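Local coordinates for protein PfkB family carbohydrate kinase (Listeria grayi DSM 20601, PDB 4GM6) that probably transfers a phosphate group to a carbohydrate, as PfkB-family kinases do, at residues T77-N82 and K86-H91; K121-V126 and I257-H262; S132-H137 and I161-F166; M140-S145 and L168-K173. All blocks are in the same frame, centred on the assembly; numbering follows the deposited sequence.

Contact 1 of 4, residues T77-N82 and K86-H91; sequences TVVPAN and KMAVEH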
loop_
_atom_site.group_PDB
_atom_site.type_symbol
_atom_site.label_atom_id
_atom_site.label_comp_id
_atom_site.label_asym_id
_atom_site.label_seq_id
_atom_site.Cartn_x
_atom_site.Cartn_y
_atom_site.Cartn_z
ATOM N N THR C 77 24.810 10.546 -22.198
ATOM C CA THR C 77 23.360 10.677 -22.282
ATOM C C THR C 77 22.880 12.116 -22.030
ATOM O O THR C 77 23.674 12.991 -21.682
ATOM C CB THR C 77 22.656 9.703 -21.320
ATOM O OG1 THR C 77 21.342 9.417 -21.812
ATOM C CG2 THR C 77 22.568 10.309 -19.917
ATOM N N VAL C 78 21.580 12.355 -22.219
ATOM C CA VAL C 78 21.012 13.687 -22.034
ATOM C C VAL C 78 19.741 13.628 -21.200
ATOM O O VAL C 78 18.861 12.799 -21.464
ATOM C CB VAL C 78 20.642 14.345 -23.375
ATOM C CG1 VAL C 78 20.037 15.725 -23.134
ATOM C CG2 VAL C 78 21.858 14.424 -24.294
ATOM N N VAL C 79 19.645 14.515 -20.206
ATOM C CA VAL C 79 18.450 14.633 -19.383
ATOM C C VAL C 79 18.074 16.099 -19.152
ATOM O O VAL C 79 18.929 16.961 -19.174
ATOM C CB VAL C 79 18.645 13.977 -18.000
ATOM C CG1 VAL C 79 19.077 12.529 -18.159
ATOM C CG2 VAL C 79 19.650 14.770 -17.178
ATOM N N PRO C 80 16.781 16.381 -18.904
ATOM C CA PRO C 80 16.407 17.762 -18.628
ATOM C C PRO C 80 16.877 18.183 -17.243
ATOM O O PRO C 80 16.934 17.360 -16.334
ATOM C CB PRO C 80 14.882 17.719 -18.677
ATOM C CG PRO C 80 14.551 16.341 -18.180
ATOM C CD PRO C 80 15.629 15.466 -18.795
ATOM N N ALA C 81 17.221 19.454 -17.097
ATOM C CA ALA C 81 17.645 20.019 -15.824
ATOM C C ALA C 81 16.430 20.237 -14.942
ATOM O O ALA C 81 16.148 21.346 -14.521
ATOM C CB ALA C 81 18.393 21.335 -16.043
ATOM N N ASN C 82 15.679 19.177 -14.694
ATOM C CA ASN C 82 14.572 19.277 -13.755
ATOM C C ASN C 82 14.559 18.064 -12.827
ATOM O O ASN C 82 15.320 17.119 -13.042
ATOM C CB ASN C 82 13.231 19.492 -14.489
ATOM C CG ASN C 82 12.736 18.252 -15.223
ATOM O OD1 ASN C 82 13.064 17.118 -14.875
ATOM N ND2 ASN C 82 11.913 18.471 -16.241
ATOM N N LYS C 86 16.604 14.610 -12.835
ATOM C CA LYS C 86 17.482 14.337 -11.707
ATOM C C LYS C 86 17.340 12.904 -11.203
ATOM O O LYS C 86 18.310 12.301 -10.763
ATOM C CB LYS C 86 17.206 15.331 -10.579
ATOM C CG LYS C 86 18.318 15.477 -9.544
ATOM C CD LYS C 86 18.122 16.746 -8.719
ATOM C CE LYS C 86 18.804 16.675 -7.357
ATOM N NZ LYS C 86 17.981 15.945 -6.346
ATOM N N MET C 87 16.130 12.356 -11.267
ATOM C CA MET C 87 15.877 11.016 -10.771
ATOM C C MET C 87 16.691 10.046 -11.603
ATOM O O MET C 87 17.224 9.054 -11.104
ATOM C CB MET C 87 14.369 10.685 -10.844
ATOM C CG MET C 87 13.518 11.497 -9.856
ATOM S SD MET C 87 11.723 11.329 -10.068
ATOM C CE MET C 87 11.527 9.572 -9.929
ATOM N N ALA C 88 16.795 10.355 -12.884
ATOM C CA ALA C 88 17.562 9.533 -13.804
ATOM C C ALA C 88 19.028 9.549 -13.400
ATOM O O ALA C 88 19.696 8.514 -13.428
ATOM C CB ALA C 88 17.394 10.039 -15.226
ATOM N N VAL C 89 19.521 10.729 -13.029
ATOM C CA VAL C 89 20.919 10.896 -12.632
ATOM C C VAL C 89 21.174 10.196 -11.290
ATOM O O VAL C 89 22.172 9.489 -11.129
ATOM C CB VAL C 89 21.308 12.387 -12.557
ATOM C CG1 VAL C 89 22.748 12.556 -12.074
ATOM C CG2 VAL C 89 21.147 13.042 -13.924
ATOM N N GLU C 90 20.266 10.374 -10.334
ATOM C CA GLU C 90 20.410 9.743 -9.021
ATOM C C GLU C 90 20.392 8.201 -9.120
ATOM O O GLU C 90 21.088 7.505 -8.380
ATOM C CB GLU C 90 19.355 10.274 -8.039
ATOM C CG GLU C 90 19.373 11.799 -7.900
ATOM C CD GLU C 90 18.170 12.399 -7.154
ATOM O OE1 GLU C 90 16.996 12.139 -7.534
ATOM O OE2 GLU C 90 18.399 13.177 -6.195
ATOM N N HIS C 91 19.611 7.674 -10.049
ATOM C CA HIS C 91 19.639 6.244 -10.343
ATOM C C HIS C 91 21.049 5.787 -10.797
ATOM O O HIS C 91 21.537 4.746 -10.366
ATOM C CB HIS C 91 18.572 5.936 -11.380
ATOM C CG HIS C 91 18.739 4.628 -12.081
ATOM N ND1 HIS C 91 18.233 3.449 -11.581
ATOM C CD2 HIS C 91 19.312 4.318 -13.270
ATOM C CE1 HIS C 91 18.495 2.463 -12.423
ATOM N NE2 HIS C 91 19.147 2.964 -13.458
#

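Contact 2 of 4, residues K121-V126 and I257-H262; sequences KAPSVV and ISASHH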
loop_
_atom_site.group_PDB
_atom_site.type_symbol
_atom_site.label_atom_id
_atom_site.label_comp_id
_atom_site.label_asym_id
_atom_site.label_seq_id
_atom_site.Cartn_x
_atom_site.Cartn_y
_atom_site.Cartn_z
ATOM N N LYS C 121 -2.575 -13.150 -20.506
ATOM C CA LYS C 121 -2.541 -11.759 -20.904
ATOM C C LYS C 121 -1.122 -11.233 -20.936
ATOM O O LYS C 121 -0.479 -11.116 -19.893
ATOM C CB LYS C 121 -3.360 -10.873 -19.944
ATOM C CG LYS C 121 -3.480 -9.435 -20.451
ATOM C CD LYS C 121 -3.375 -8.398 -19.342
ATOM C CE LYS C 121 -3.214 -6.972 -19.881
ATOM N NZ LYS C 121 -1.805 -6.470 -19.913
ATOM N N ALA C 122 -0.643 -10.899 -22.128
ATOM C CA ALA C 122 0.698 -10.341 -22.297
ATOM C C ALA C 122 0.808 -8.913 -21.738
ATOM O O ALA C 122 -0.152 -8.146 -21.762
ATOM C CB ALA C 122 1.080 -10.343 -23.777
ATOM N N PRO C 123 1.996 -8.546 -21.248
ATOM C CA PRO C 123 2.226 -7.143 -20.894
ATOM C C PRO C 123 1.953 -6.223 -22.073
ATOM O O PRO C 123 2.103 -6.626 -23.215
ATOM C CB PRO C 123 3.719 -7.111 -20.538
ATOM C CG PRO C 123 4.053 -8.529 -20.143
ATOM C CD PRO C 123 3.184 -9.391 -21.023
ATOM N N SER C 124 1.533 -4.996 -21.788
ATOM C CA SER C 124 1.198 -4.028 -22.822
ATOM C C SER C 124 1.954 -2.712 -22.530
ATOM O O SER C 124 2.004 -2.261 -21.390
ATOM C CB SER C 124 -0.324 -3.839 -22.819
ATOM O OG SER C 124 -0.748 -2.790 -23.651
ATOM N N VAL C 125 2.542 -2.096 -23.552
ATOM C CA VAL C 125 3.317 -0.868 -23.358
ATOM C C VAL C 125 2.735 0.311 -24.142
ATOM O O VAL C 125 2.149 0.133 -25.219
ATOM C CB VAL C 125 4.793 -1.072 -23.757
ATOM C CG1 VAL C 125 5.506 0.259 -23.870
ATOM C CG2 VAL C 125 5.496 -1.952 -22.732
ATOM N N VAL C 126 2.877 1.512 -23.587
ATOM C CA VAL C 126 2.531 2.742 -24.298
ATOM C C VAL C 126 3.707 3.689 -24.134
ATOM O O VAL C 126 4.015 4.116 -23.025
ATOM C CB VAL C 126 1.273 3.425 -23.722
ATOM C CG1 VAL C 126 0.890 4.636 -24.570
ATOM C CG2 VAL C 126 0.115 2.448 -23.660
ATOM N N ILE C 257 5.625 -19.449 -23.577
ATOM C CA ILE C 257 4.464 -20.316 -23.413
ATOM C C ILE C 257 3.274 -19.453 -22.990
ATOM O O ILE C 257 2.173 -19.604 -23.512
ATOM C CB ILE C 257 4.737 -21.446 -22.406
ATOM C CG1 ILE C 257 5.795 -22.394 -22.979
ATOM C CG2 ILE C 257 3.462 -22.209 -22.067
ATOM C CD1 ILE C 257 6.101 -23.577 -22.096
ATOM N N SER C 258 3.506 -18.530 -22.060
ATOM C CA SER C 258 2.502 -17.551 -21.700
ATOM C C SER C 258 3.256 -16.355 -21.165
ATOM O O SER C 258 4.486 -16.340 -21.189
ATOM C CB SER C 258 1.561 -18.101 -20.623
ATOM O OG SER C 258 2.233 -18.214 -19.379
ATOM N N ALA C 259 2.525 -15.357 -20.682
ATOM C CA ALA C 259 3.141 -14.192 -20.075
ATOM C C ALA C 259 3.786 -14.534 -18.725
ATOM O O ALA C 259 4.545 -13.732 -18.183
ATOM C CB ALA C 259 2.120 -13.082 -19.914
ATOM N N SER C 260 3.491 -15.727 -18.199
ATOM C CA SER C 260 4.017 -16.169 -16.903
ATOM C C SER C 260 4.963 -17.373 -17.021
ATOM O O SER C 260 5.443 -17.892 -16.021
ATOM C CB SER C 260 2.869 -16.533 -15.929
ATOM O OG SER C 260 2.113 -15.401 -15.574
ATOM N N HIS C 261 5.228 -17.826 -18.239
ATOM C CA HIS C 261 6.004 -19.037 -18.403
ATOM C C HIS C 261 6.820 -18.981 -19.686
ATOM O O HIS C 261 6.275 -19.108 -20.781
ATOM C CB HIS C 261 5.069 -20.246 -18.392
ATOM C CG HIS C 261 5.774 -21.565 -18.390
ATOM N ND1 HIS C 261 5.099 -22.765 -18.387
ATOM C CD2 HIS C 261 7.091 -21.875 -18.387
ATOM C CE1 HIS C 261 5.970 -23.761 -18.378
ATOM N NE2 HIS C 261 7.187 -23.247 -18.360
ATOM N N HIS C 262 8.126 -18.768 -19.533
ATOM C CA HIS C 262 9.065 -18.713 -20.649
ATOM C C HIS C 262 10.136 -19.786 -20.455
ATOM O O HIS C 262 10.478 -20.131 -19.323
ATOM C CB HIS C 262 9.792 -17.365 -20.682
ATOM C CG HIS C 262 8.939 -16.201 -21.088
ATOM N ND1 HIS C 262 9.469 -14.952 -21.334
ATOM C CD2 HIS C 262 7.607 -16.095 -21.307
ATOM C CE1 HIS C 262 8.493 -14.115 -21.644
ATOM N NE2 HIS C 262 7.355 -14.787 -21.651
#

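Contact 3 of 4, residues S132-H137 and I161-F166; sequences SSFARH and IALSTF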
loop_
_atom_site.group_PDB
_atom_site.type_symbol
_atom_site.label_atom_id
_atom_site.label_comp_id
_atom_site.label_asym_id
_atom_site.label_seq_id
_atom_site.Cartn_x
_atom_site.Cartn_y
_atom_site.Cartn_z
ATOM N N SER C 132 11.590 13.978 -26.031
ATOM C CA SER C 132 12.463 14.013 -24.865
ATOM C C SER C 132 13.736 14.824 -25.155
ATOM O O SER C 132 14.094 15.048 -26.315
ATOM C CB SER C 132 12.815 12.588 -24.409
ATOM O OG SER C 132 13.711 11.968 -25.332
ATOM N N SER C 133 14.418 15.261 -24.099
ATOM C CA SER C 133 15.720 15.920 -24.240
ATOM C C SER C 133 16.664 15.103 -25.118
ATOM O O SER C 133 17.295 15.626 -26.046
ATOM C CB SER C 133 16.357 16.137 -22.864
ATOM O OG SER C 133 15.509 16.911 -22.024
ATOM N N PHE C 134 16.789 13.818 -24.811
ATOM C CA PHE C 134 17.681 12.964 -25.581
ATOM C C PHE C 134 17.251 12.905 -27.043
ATOM O O PHE C 134 18.063 13.084 -27.950
ATOM C CB PHE C 134 17.728 11.556 -25.000
ATOM C CG PHE C 134 18.841 10.719 -25.566
ATOM C CD1 PHE C 134 20.013 10.538 -24.858
ATOM C CD2 PHE C 134 18.721 10.139 -26.818
ATOM C CE1 PHE C 134 21.039 9.772 -25.370
ATOM C CE2 PHE C 134 19.748 9.371 -27.347
ATOM C CZ PHE C 134 20.910 9.186 -26.619
ATOM N N ALA C 135 15.962 12.664 -27.264
ATOM C CA ALA C 135 15.436 12.541 -28.619
ATOM C C ALA C 135 15.649 13.806 -29.441
ATOM O O ALA C 135 16.002 13.731 -30.617
ATOM C CB ALA C 135 13.960 12.165 -28.587
ATOM N N ARG C 136 15.439 14.971 -28.835
ATOM C CA ARG C 136 15.550 16.221 -29.589
ATOM C C ARG C 136 16.963 16.804 -29.621
ATOM O O ARG C 136 17.204 17.837 -30.240
ATOM C CB ARG C 136 14.540 17.246 -29.064
ATOM C CG ARG C 136 13.105 16.809 -29.326
ATOM C CD ARG C 136 12.074 17.680 -28.635
ATOM N NE ARG C 136 11.991 19.012 -29.227
ATOM C CZ ARG C 136 12.440 20.109 -28.633
ATOM N NH1 ARG C 136 12.993 20.030 -27.425
ATOM N NH2 ARG C 136 12.332 21.281 -29.240
ATOM N N HIS C 137 17.904 16.138 -28.963
ATOM C CA HIS C 137 19.238 16.703 -28.829
ATOM C C HIS C 137 19.933 16.721 -30.185
ATOM O O HIS C 137 19.867 15.746 -30.935
ATOM C CB HIS C 137 20.052 15.912 -27.799
ATOM C CG HIS C 137 21.237 16.657 -27.268
ATOM N ND1 HIS C 137 21.121 17.706 -26.380
ATOM C CD2 HIS C 137 22.563 16.508 -27.503
ATOM C CE1 HIS C 137 22.323 18.166 -26.086
ATOM N NE2 HIS C 137 23.216 17.458 -26.757
ATOM N N ILE C 161 20.133 4.614 -32.248
ATOM C CA ILE C 161 20.348 5.062 -33.624
ATOM C C ILE C 161 19.030 5.295 -34.367
ATOM O O ILE C 161 19.002 5.962 -35.394
ATOM C CB ILE C 161 21.231 4.081 -34.410
ATOM C CG1 ILE C 161 20.616 2.679 -34.385
ATOM C CG2 ILE C 161 22.635 4.075 -33.832
ATOM C CD1 ILE C 161 21.249 1.696 -35.345
ATOM N N ALA C 162 17.940 4.754 -33.834
ATOM C CA ALA C 162 16.615 4.925 -34.433
ATOM C C ALA C 162 15.968 6.260 -34.043
ATOM O O ALA C 162 14.995 6.697 -34.665
ATOM C CB ALA C 162 15.699 3.768 -34.028
ATOM N N LEU C 163 16.497 6.908 -33.012
ATOM C CA LEU C 163 15.803 8.062 -32.450
ATOM C C LEU C 163 15.869 9.284 -33.357
ATOM O O LEU C 163 14.919 10.067 -33.445
ATOM C CB LEU C 163 16.316 8.373 -31.038
ATOM C CG LEU C 163 15.966 7.319 -29.972
ATOM C CD1 LEU C 163 16.491 7.715 -28.599
ATOM C CD2 LEU C 163 14.464 7.073 -29.905
ATOM N N SER C 164 16.983 9.447 -34.051
ATOM C CA SER C 164 17.116 10.561 -34.967
ATOM C C SER C 164 18.319 10.360 -35.875
ATOM O O SER C 164 19.200 9.554 -35.592
ATOM C CB SER C 164 17.266 11.866 -34.188
ATOM O OG SER C 164 18.546 11.926 -33.591
ATOM N N THR C 165 18.358 11.098 -36.972
ATOM C CA THR C 165 19.470 10.968 -37.893
ATOM C C THR C 165 20.725 11.529 -37.219
ATOM O O THR C 165 21.838 11.049 -37.446
ATOM C CB THR C 165 19.187 11.674 -39.232
ATOM O OG1 THR C 165 19.186 13.090 -39.034
ATOM C CG2 THR C 165 17.834 11.237 -39.780
ATOM N N PHE C 166 20.537 12.536 -36.372
ATOM C CA PHE C 166 21.630 13.035 -35.558
ATOM C C PHE C 166 22.266 11.931 -34.704
ATOM O O PHE C 166 23.484 11.834 -34.636
ATOM C CB PHE C 166 21.157 14.148 -34.622
ATOM C CG PHE C 166 22.145 14.457 -33.538
ATOM C CD1 PHE C 166 23.140 15.400 -33.743
ATOM C CD2 PHE C 166 22.111 13.776 -32.335
ATOM C CE1 PHE C 166 24.071 15.676 -32.758
ATOM C CE2 PHE C 166 23.032 14.053 -31.342
ATOM C CZ PHE C 166 24.021 15.001 -31.560
HETATM O O HOH W 1 18.208 13.992 -32.123
#

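Contact 4 of 4, residues M140-S145 and L168-K173; sequences MDWDLS and LEMVVK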
loop_
_atom_site.group_PDB
_atom_site.type_symbol
_atom_site.label_atom_id
_atom_site.label_comp_id
_atom_site.label_asym_id
_atom_site.label_seq_id
_atom_site.Cartn_x
_atom_site.Cartn_y
_atom_site.Cartn_z
ATOM N N MET C 140 26.733 18.538 -30.277
ATOM C CA MET C 140 27.878 17.684 -29.964
ATOM C C MET C 140 28.593 18.168 -28.701
ATOM O O MET C 140 29.540 18.951 -28.774
ATOM C CB MET C 140 28.852 17.622 -31.145
ATOM C CG MET C 140 29.504 16.258 -31.307
ATOM S SD MET C 140 30.345 15.685 -29.813
ATOM C CE MET C 140 31.897 16.579 -29.973
ATOM N N ASP C 141 28.140 17.681 -27.548
ATOM C CA ASP C 141 28.588 18.192 -26.252
ATOM C C ASP C 141 29.532 17.248 -25.519
ATOM O O ASP C 141 29.689 17.342 -24.303
ATOM C CB ASP C 141 27.378 18.506 -25.369
ATOM C CG ASP C 141 26.448 19.501 -26.014
ATOM O OD1 ASP C 141 26.955 20.459 -26.618
ATOM O OD2 ASP C 141 25.220 19.328 -25.934
ATOM N N TRP C 142 30.169 16.348 -26.258
ATOM C CA TRP C 142 31.074 15.378 -25.654
ATOM C C TRP C 142 32.493 15.471 -26.209
ATOM O O TRP C 142 32.714 15.325 -27.412
ATOM C CB TRP C 142 30.538 13.965 -25.857
ATOM C CG TRP C 142 29.243 13.729 -25.148
ATOM C CD1 TRP C 142 29.080 13.311 -23.866
ATOM C CD2 TRP C 142 27.926 13.918 -25.684
ATOM N NE1 TRP C 142 27.740 13.216 -23.565
ATOM C CE2 TRP C 142 27.010 13.587 -24.666
ATOM C CE3 TRP C 142 27.436 14.332 -26.929
ATOM C CZ2 TRP C 142 25.625 13.654 -24.851
ATOM C CZ3 TRP C 142 26.067 14.406 -27.112
ATOM C CH2 TRP C 142 25.174 14.067 -26.076
ATOM N N ASP C 143 33.453 15.706 -25.319
ATOM C CA ASP C 143 34.857 15.623 -25.678
ATOM C C ASP C 143 35.259 14.155 -25.814
ATOM O O ASP C 143 35.369 13.442 -24.821
ATOM C CB ASP C 143 35.720 16.330 -24.631
ATOM C CG ASP C 143 37.179 16.435 -25.057
ATOM O OD1 ASP C 143 37.886 15.405 -24.983
ATOM O OD2 ASP C 143 37.618 17.539 -25.463
ATOM N N LEU C 144 35.481 13.710 -27.051
ATOM C CA LEU C 144 35.674 12.282 -27.333
ATOM C C LEU C 144 36.924 11.676 -26.692
ATOM O O LEU C 144 36.865 10.578 -26.139
ATOM C CB LEU C 144 35.652 12.009 -28.843
ATOM C CG LEU C 144 34.298 12.167 -29.542
ATOM C CD1 LEU C 144 34.363 11.670 -30.979
ATOM C CD2 LEU C 144 33.204 11.440 -28.776
ATOM N N SER C 145 38.049 12.381 -26.774
ATOM C CA SER C 145 39.277 11.922 -26.127
ATOM C C SER C 145 39.051 11.630 -24.637
ATOM O O SER C 145 39.678 10.735 -24.066
ATOM C CB SER C 145 40.428 12.928 -26.332
ATOM O OG SER C 145 39.993 14.280 -26.215
ATOM N N LEU C 168 21.963 8.595 -35.082
ATOM C CA LEU C 168 22.534 7.614 -35.994
ATOM C C LEU C 168 23.955 8.023 -36.358
ATOM O O LEU C 168 24.893 7.231 -36.207
ATOM C CB LEU C 168 21.684 7.467 -37.271
ATOM C CG LEU C 168 22.295 6.624 -38.411
ATOM C CD1 LEU C 168 22.660 5.201 -37.963
ATOM C CD2 LEU C 168 21.339 6.590 -39.594
ATOM N N GLU C 169 24.117 9.264 -36.822
ATOM C CA GLU C 169 25.427 9.731 -37.306
ATOM C C GLU C 169 26.381 10.039 -36.158
ATOM O O GLU C 169 27.599 10.014 -36.334
ATOM C CB GLU C 169 25.296 10.973 -38.188
ATOM C CG GLU C 169 24.263 10.874 -39.296
ATOM C CD GLU C 169 24.326 12.081 -40.219
ATOM O OE1 GLU C 169 24.486 13.221 -39.718
ATOM O OE2 GLU C 169 24.224 11.887 -41.447
ATOM N N MET C 170 25.827 10.353 -34.990
ATOM C CA MET C 170 26.654 10.558 -33.812
ATOM C C MET C 170 27.265 9.233 -33.328
ATOM O O MET C 170 28.462 9.165 -33.018
ATOM C CB MET C 170 25.833 11.212 -32.698
ATOM C CG MET C 170 26.630 11.539 -31.453
ATOM S SD MET C 170 27.914 12.745 -31.806
ATOM C CE MET C 170 28.489 13.116 -30.149
ATOM N N VAL C 171 26.440 8.187 -33.255
ATOM C CA VAL C 171 26.932 6.862 -32.887
ATOM C C VAL C 171 27.988 6.389 -33.893
ATOM O O VAL C 171 29.032 5.853 -33.514
ATOM C CB VAL C 171 25.781 5.835 -32.752
ATOM C CG1 VAL C 171 26.320 4.449 -32.413
ATOM C CG2 VAL C 171 24.799 6.281 -31.683
ATOM N N VAL C 172 27.745 6.622 -35.178
ATOM C CA VAL C 172 28.737 6.249 -36.189
ATOM C C VAL C 172 30.066 6.985 -35.979
ATOM O O VAL C 172 31.149 6.366 -36.094
ATOM C CB VAL C 172 28.194 6.439 -37.625
ATOM C CG1 VAL C 172 29.304 6.277 -38.679
ATOM C CG2 VAL C 172 27.052 5.459 -37.865
ATOM N N LYS C 173 29.999 8.289 -35.653
ATOM C CA LYS C 173 31.234 9.071 -35.479
ATOM C C LYS C 173 32.027 8.583 -34.272
ATOM O O LYS C 173 33.244 8.610 -34.253
ATOM C CB LYS C 173 30.947 10.568 -35.335
ATOM C CG LYS C 173 30.493 11.275 -36.595
ATOM C CD LYS C 173 30.165 12.734 -36.294
ATOM C CE LYS C 173 29.347 13.380 -37.412
ATOM N NZ LYS C 173 30.154 13.599 -38.649
#

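Contact 1 of 4, residues T77-N82 and K86-H91
Val-79, the last residue of strand 73-79, meets the following helix with both of its methyl groups. CG1 faces Ala-88 CB at 4.2 Å, while CG2 comes within 4.0 Å of Val-89 CG2. The division of labour comes from the first torsion (chi1 -55°), which leaves CG1 anti to the carbonyl carbon and CG2 between that carbon and the backbone N. Val-89 offers CG2 to it, the two side chains crossing at about a right angle. Val-102 of the next strand touches both valines, so the contact closes the beta-alpha-beta unit formed by strand 73-79, helix 83-94 and strand 97-104.

The turn between strand and helix is tied by backbone and side chain together. Ala-81 is the centre of an inverse gamma turn, and Asn-82 then serves as N-cap: its OD1 accepts from Gly-85 N, while its carbonyl O takes the first-turn helical bond from Lys-86 N at 2.8 Å, with an N-H...O angle of 148°. Within the helix, the Lys-86 chain runs extended and bends only at its last torsion, which brings NZ to 2.8 Å from Glu-90 OE2, above the carboxylate plane. Glu-90 is buried and packs on Ser-46 of the second subunit, whose Val-126 packs against Asn-82.

The chemistry is therefore layered: methyl groups join helix to strand, the cap satisfies the amide of Gly-85, with a weak bond to Ile-84 N, and the buried carboxylate of Glu-90 has an ammonium partner one helical turn away.

Contact 2 of 4, residues K121-V126 and I257-H262
The pyrrolidine ring of Pro-123 reaches Ala-259 through CD, which lies 4.0 Å from Ala-259 CB. The hairpin also carries two imidazoles, each with a neighbour in its own segment: the His-261 ring has Ile-257 CD1 on one face, 3.7 Å above the plane and offset toward the rim, while the His-262 ring has Ser-258 O at its edge, in the ring plane. His-261 ND1 is also hydrogen-bonded to Tyr-283 OH of the third subunit, and His-262 ND1 to Arg-254.

The contact brings together loops attached to two sheets of the ribokinase-like fold. Segment 121-126 leads into strand 124-128, outermost in the small sheet of this chain, which in this family forms a lid; 257-262 connects strands 248-256 and 261-270 of the large sheet. A type I turn from Ser-258 to His-261 presents Ala-259, and Ser-258 OG accepts from Ser-260 N in an ST turn. Ile-257 N and Ser-258 N both bond to His-261 O, a classic beta bulge. Ala-259 CB also sits 3.3 Å from Lys-121 O and 3.9 Å from Ala-122 CA. The Lys-121 CB points away from the hairpin, and NZ donates to Ala-122 O at 3.0 Å and to Ser-116 O, and forms a salt bridge with Glu-115.

Contact 3 of 4, residues S132-H137 and I161-F166
Phe-134 and Leu-163 form the tight part of this contact, in which a short, weakly bonded helix (133-136) lies against the helical connection that follows strand 153-157 of the ribokinase-like fold. Leu-163 CD1 approaches the phenyl ring obliquely, 3.7 Å from Phe-134 CD2 and 3.9 Å from CE2, the two side chains crossing at about a right angle. With CG anti to the backbone N (chi1 -168°), the Phe-134 ring swings in toward the leucine, and it also stacks on Trp-167. A second close approach involves Phe-166, whose ring receives His-137 O over one face, the oxygen lying 3.3 Å from CD2 and 3.6 Å from CE2.

Between these two points the segments stand apart, and no direct hydrogen bond crosses. Ala-135 and Ser-164 come no closer than 4.2 Å, from Ala-135 O to Ser-164 CB, and here solvent enters the contact. Ser-164 is the N-cap of helix 165-180, its OG accepting from Trp-167 N, and the same hydroxyl is used for a bridge. One water spends both its protons on backbone carbonyls, reaching Ala-135 O at 2.7 Å and His-137 O at 2.7 Å, and accepts in turn from Ser-164 OG at 2.6 Å.

Contact 4 of 4, residues M140-S145 and L168-K173
Met-170 reaches from helix 165-180 to the loop that holds Met-140 and Trp-142, and its side chain can be followed outward atom by atom. CB points toward the loop, and CG, anti to the backbone N (chi1 -177°), carries the chain on in that direction. The bend comes at the second torsion (63°), after which SD passes 3.9 Å from Met-140 CG. Beyond the bend the last torsion is extended, and the methyl CE does most of the touching. Met-170 CE lies 3.2 Å from Met-140 SD and 3.5 Å from Met-140 CG, both very short, perhaps because the methyl is slightly misplaced. On another side Met-170 CE meets the indole obliquely, 3.6 Å from Trp-142 CE3 and 4.1 Å from Trp-142 CZ3.

The partners have bonds of their own. Met-140 folds back on its own loop, bent at both its second and third torsions, and its SD accepts a weak bond from Trp-142 N at 3.6 Å. The indole NE1 donates to Phe-101 O, and the ring packs on Ala-76 and Val-78, so that the indole lies between strand 73-79 and helix 165-180. Farther on, Asp-143 caps helix 144-147.

No hydrogen bond crosses between the segments: the Met-170 methyl packs against the Met-140 side chain and the Trp-142 ring, so the contact is apolar packing, while the polar bonds nearby lie within the loop or run to Phe-101.

In the fold
Contacts 1, 3 and 4 form one continuous patch, with contact 2 set apart. Contacts 3 and 4 share helix 165-180 and have centres about 13 Å apart; His-137 CD2 lies 3.8 Å from Trp-142 CH2. Contact 1 joins them through strand 73-79, its centre about 16 Å from that of contact 3: Thr-77 OG1 is 3.5 Å from Phe-134 CD1, and Val-78 CG2 is 3.8 Å from Trp-142 CH2. Contact 2 is about 37 Å from contact 4 between centres, yet along the chain it closes a loop enclosing contacts 3 and 4. In relatives, substrates bind between the lid and the large sheet, two parts that contact 2 also bridges.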